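Local coordinates for cyclin-dependent kinase inhibitor 3 (Homo sapiens, PDB 1FPZ), which removes phosphate from phosphotyrosine, phosphoserine and phosphothreonine in proteins, and dephosphorylates the cell-cycle kinase CDK2 in a cyclin-dependent manner, at residues G82-K86 against Y87-N91; D169-R172 against D173-G176. The protein carries 1 engineered substitution. One frame throughout, in Å; residues are numbered along the deposited sequence.

Contact 1: G82-K86 against Y87-N91; sequences GELSK and YRVPN
K86 and Y87, neighbours at the C-terminal end of a short helix, lie alongside each other with their side chains running the same way. CB of K86 stands over one face of the Y87 ring in a CH-pi contact, 4.3 Å from the ring centroid. A chi1 of 170° swings the lysine's CG away from its backbone N and lays CG and CD along the CD2-CE2 side of the ring, K86 CD 3.1 Å from Y87 CE2, a job its long methylene run suits. E83 flanks Y87 too: its OE1 comes within 3.6 Å of Y87 CE1, the carboxylate plane nearly perpendicular to the ring, while OE2 pairs with R146.

Backbone hydrogen bonds close the helix. Y87 N reaches E83 O at 2.8 Å, almost in line with the C=O. A Schellman motif follows, with R88, at positive phi, as the C-prime residue: R88 N bonds S85 O at 2.8 Å from above the carbonyl plane, and V89 N points to L84 O, a crowded oxygen that makes this bond's length doubtful.

The Y87 ring stacks on that of Y141 and meets F53 edge-to-face. Replacing Y87 by an alanine would strip the lysine methylenes of their flat partner and is likely to leave a gap beside F53 and Y141.

L84 and V89, buried and apolar, meet loosely (CD2 to CG2, 4.4 Å); V89 packs on L48, and L84 on L92 and L93, joining helix 81-86 to helix 92-98.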
loop_
_atom_site.group_PDB
_atom_site.type_symbol
_atom_site.label_atom_id
_atom_site.label_comp_id
_atom_site.label_asym_id
_atom_site.label_seq_id
_atom_site.Cartn_x
_atom_site.Cartn_y
_atom_site.Cartn_z
ATOM N N GLY A 82 13.679 10.263 1.179
ATOM C CA GLY A 82 14.830 9.914 1.988
ATOM C C GLY A 82 15.036 8.407 2.034
ATOM O O GLY A 82 16.147 7.904 1.822
ATOM N N GLU A 83 13.959 7.674 2.293
ATOM C CA GLU A 83 14.061 6.230 2.372
ATOM C C GLU A 83 14.602 5.650 1.093
ATOM O O GLU A 83 15.547 4.865 1.112
ATOM C CB GLU A 83 12.703 5.617 2.644
ATOM C CG GLU A 83 12.050 6.124 3.891
ATOM C CD GLU A 83 10.771 5.405 4.149
ATOM O OE1 GLU A 83 10.843 4.178 4.379
ATOM O OE2 GLU A 83 9.705 6.062 4.107
ATOM N N LEU A 84 14.004 6.031 -0.031
ATOM C CA LEU A 84 14.460 5.501 -1.302
ATOM C C LEU A 84 15.959 5.736 -1.436
ATOM O O LEU A 84 16.656 4.975 -2.110
ATOM C CB LEU A 84 13.679 6.135 -2.458
ATOM C CG LEU A 84 12.180 5.776 -2.438
ATOM C CD1 LEU A 84 11.406 6.674 -3.370
ATOM C CD2 LEU A 84 11.982 4.332 -2.826
ATOM N N SER A 85 16.452 6.780 -0.775
ATOM C CA SER A 85 17.879 7.085 -0.793
ATOM C C SER A 85 18.592 6.134 0.160
ATOM O O SER A 85 19.486 5.384 -0.238
ATOM C CB SER A 85 18.121 8.521 -0.349
ATOM O OG SER A 85 18.003 9.412 -1.442
ATOM N N LYS A 86 18.188 6.174 1.424
ATOM C CA LYS A 86 18.768 5.306 2.439
ATOM C C LYS A 86 18.950 3.874 1.960
ATOM O O LYS A 86 20.055 3.340 1.964
ATOM C CB LYS A 86 17.889 5.279 3.689
ATOM C CG LYS A 86 18.302 4.206 4.680
ATOM C CD LYS A 86 17.606 4.379 6.011
ATOM C CE LYS A 86 18.050 5.668 6.681
ATOM N NZ LYS A 86 17.361 5.873 7.983
ATOM N N TYR A 87 17.851 3.258 1.551
ATOM C CA TYR A 87 17.852 1.875 1.096
ATOM C C TYR A 87 18.387 1.699 -0.339
ATOM O O TYR A 87 18.172 0.670 -0.983
ATOM C CB TYR A 87 16.424 1.329 1.242
ATOM C CG TYR A 87 15.800 1.640 2.600
ATOM C CD1 TYR A 87 14.464 2.040 2.705
ATOM C CD2 TYR A 87 16.552 1.559 3.773
ATOM C CE1 TYR A 87 13.893 2.358 3.946
ATOM C CE2 TYR A 87 15.989 1.872 5.016
ATOM C CZ TYR A 87 14.665 2.272 5.093
ATOM O OH TYR A 87 14.121 2.591 6.311
ATOM N N ARG A 88 19.107 2.710 -0.814
ATOM C CA ARG A 88 19.703 2.721 -2.147
ATOM C C ARG A 88 18.810 2.366 -3.328
ATOM O O ARG A 88 19.169 1.535 -4.158
ATOM C CB ARG A 88 20.975 1.855 -2.190
ATOM C CG ARG A 88 22.257 2.654 -1.866
ATOM C CD ARG A 88 23.569 1.944 -2.229
ATOM N NE ARG A 88 23.905 0.869 -1.300
ATOM C CZ ARG A 88 25.113 0.322 -1.189
ATOM N NH1 ARG A 88 26.113 0.747 -1.948
ATOM N NH2 ARG A 88 25.323 -0.651 -0.312
ATOM N N VAL A 89 17.651 3.015 -3.402
ATOM C CA VAL A 89 16.705 2.826 -4.504
ATOM C C VAL A 89 16.067 4.182 -4.824
ATOM O O VAL A 89 14.850 4.299 -4.943
ATOM C CB VAL A 89 15.573 1.811 -4.146
ATOM C CG1 VAL A 89 15.851 0.459 -4.790
ATOM C CG2 VAL A 89 15.456 1.658 -2.628
ATOM N N PRO A 90 16.894 5.223 -4.982
ATOM C CA PRO A 90 16.460 6.590 -5.281
ATOM C C PRO A 90 15.689 6.723 -6.588
ATOM O O PRO A 90 14.831 7.594 -6.728
ATOM C CB PRO A 90 17.774 7.366 -5.324
ATOM C CG PRO A 90 18.703 6.533 -4.468
ATOM C CD PRO A 90 18.362 5.153 -4.929
ATOM N N ASN A 91 16.000 5.872 -7.556
ATOM C CA ASN A 91 15.312 5.947 -8.836
ATOM C C ASN A 91 14.300 4.819 -9.005
ATOM O O ASN A 91 14.045 4.344 -10.120
ATOM C CB ASN A 91 16.321 5.924 -9.980
ATOM C CG ASN A 91 17.197 4.699 -9.947
ATOM O OD1 ASN A 91 17.832 4.409 -8.927
ATOM N ND2 ASN A 91 17.243 3.966 -11.057
#

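Contact 2: D169-R172 against D173-G176; sequences DSLR and DLRG
D173 folds back over the last turn of its helix toward the carbonyl of D169, one turn earlier. Its backbone N bonds D169 O at 2.9 Å, the ordinary helical link. The side chain, with CG anti to its own carbonyl carbon (chi1 -62°), puts OD2 only 2.8 Å from that same D169 O. Both are acceptors, so this is a close approach and not a bond. Facing a carbonyl O at the negative end of the helix dipole, the carboxylate is probably disfavoured there, which may raise its pKa.

R172 runs extended from CG to NE and turns its charged end back along the helix, where NH1 makes a salt bridge of 2.9 Å with D169 OD1. The length of arginine suits this reach, and its NH2 is bonded to Y186 OH. Its backbone O accepts G176 N at 2.8 Å. G176, with phi 112° and psi 177°, leaves the helix in a conformation that favours glycine, because a side chain would collide with the carbonyl O of R175.

L171 O receives two donors, R175 N at 2.6 Å nearly in line with the C=O and L174 N from above the carbonyl plane. The buried isobutyl group of L171 supplies the apolar side, its CD1 4.5 Å from L174 CD1.

In the fold, this last turn of helix 164-175 lays L171 against A151, A152 and L155 of helix 146-158, with R175 touching C148 of that helix and L144 in the loop before it.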
loop_
_atom_site.group_PDB
_atom_site.type_symbol
_atom_site.label_atom_id
_atom_site.label_comp_id
_atom_site.label_asym_id
_atom_site.label_seq_id
_atom_site.Cartn_x
_atom_site.Cartn_y
_atom_site.Cartn_z
ATOM N N ASP A 169 -8.613 -6.400 11.589
ATOM C CA ASP A 169 -8.514 -7.854 11.696
ATOM C C ASP A 169 -8.186 -8.495 10.346
ATOM O O ASP A 169 -7.362 -9.401 10.252
ATOM C CB ASP A 169 -9.827 -8.431 12.237
ATOM C CG ASP A 169 -10.174 -7.908 13.630
ATOM O OD1 ASP A 169 -9.231 -7.626 14.402
ATOM O OD2 ASP A 169 -11.382 -7.797 13.962
ATOM N N SER A 170 -8.834 -8.020 9.288
ATOM C CA SER A 170 -8.573 -8.575 7.964
ATOM C C SER A 170 -7.117 -8.414 7.546
ATOM O O SER A 170 -6.536 -9.325 6.963
ATOM C CB SER A 170 -9.468 -7.928 6.911
ATOM O OG SER A 170 -10.839 -8.058 7.230
ATOM N N LEU A 171 -6.521 -7.258 7.829
ATOM C CA LEU A 171 -5.123 -7.037 7.464
ATOM C C LEU A 171 -4.192 -7.806 8.394
ATOM O O LEU A 171 -3.137 -8.299 7.968
ATOM C CB LEU A 171 -4.788 -5.536 7.483
ATOM C CG LEU A 171 -5.070 -4.725 6.202
ATOM C CD1 LEU A 171 -4.252 -5.299 5.077
ATOM C CD2 LEU A 171 -6.552 -4.750 5.843
ATOM N N ARG A 172 -4.594 -7.912 9.659
ATOM C CA ARG A 172 -3.822 -8.645 10.656
ATOM C C ARG A 172 -3.710 -10.092 10.162
ATOM O O ARG A 172 -2.660 -10.719 10.262
ATOM C CB ARG A 172 -4.542 -8.578 12.021
ATOM C CG ARG A 172 -4.676 -7.161 12.663
ATOM C CD ARG A 172 -5.553 -7.172 13.949
ATOM N NE ARG A 172 -5.582 -5.903 14.696
ATOM C CZ ARG A 172 -6.374 -5.653 15.743
ATOM N NH1 ARG A 172 -7.221 -6.572 16.198
ATOM N NH2 ARG A 172 -6.335 -4.472 16.336
ATOM N N ASP A 173 -4.806 -10.590 9.591
ATOM C CA ASP A 173 -4.875 -11.948 9.064
ATOM C C ASP A 173 -4.017 -12.110 7.831
ATOM O O ASP A 173 -3.665 -13.224 7.462
ATOM C CB ASP A 173 -6.323 -12.310 8.722
ATOM C CG ASP A 173 -7.245 -12.297 9.950
ATOM O OD1 ASP A 173 -8.453 -12.615 9.788
ATOM O OD2 ASP A 173 -6.772 -11.972 11.066
ATOM N N LEU A 174 -3.686 -10.989 7.198
ATOM C CA LEU A 174 -2.867 -10.992 5.991
ATOM C C LEU A 174 -1.392 -10.719 6.264
ATOM O O LEU A 174 -0.521 -11.346 5.670
ATOM C CB LEU A 174 -3.373 -9.931 5.008
ATOM C CG LEU A 174 -3.069 -10.032 3.502
ATOM C CD1 LEU A 174 -2.310 -8.791 3.063
ATOM C CD2 LEU A 174 -2.297 -11.305 3.164
ATOM N N ARG A 175 -1.121 -9.784 7.169
ATOM C CA ARG A 175 0.258 -9.385 7.475
ATOM C C ARG A 175 0.855 -9.809 8.823
ATOM O O ARG A 175 2.067 -9.679 9.022
ATOM C CB ARG A 175 0.375 -7.855 7.382
ATOM C CG ARG A 175 -0.197 -7.237 6.126
ATOM C CD ARG A 175 0.519 -7.769 4.944
ATOM N NE ARG A 175 1.951 -7.667 5.152
ATOM C CZ ARG A 175 2.832 -8.401 4.496
ATOM N NH1 ARG A 175 2.407 -9.279 3.599
ATOM N NH2 ARG A 175 4.122 -8.263 4.745
ATOM N N GLY A 176 0.021 -10.276 9.748
ATOM C CA GLY A 176 0.514 -10.668 11.060
ATOM C C GLY A 176 0.009 -9.732 12.149
ATOM O O GLY A 176 -0.681 -8.754 11.856
#

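Overall arrangement
Contacts 1 and 2 are two helix endings in one phosphatase domain. Their centres lie 28 Å apart and their nearest atoms about 14 Å, so they do not touch. They approach the active site separately: the side chain of E83 in contact 1 is about 7 Å from that of S140, and the side chain of R175 in contact 2 about 9 Å. S140 is an engineered serine at the position predicted to carry the phosphocysteine intermediate. It and R146 are the first and last residues of the family's C(X)5R phosphate-binding signature, so both endings border one loop: contact 1 through Y141 and R146, contact 2 through R175, which touches L144 and makes a weak hydrogen bond to G143 O.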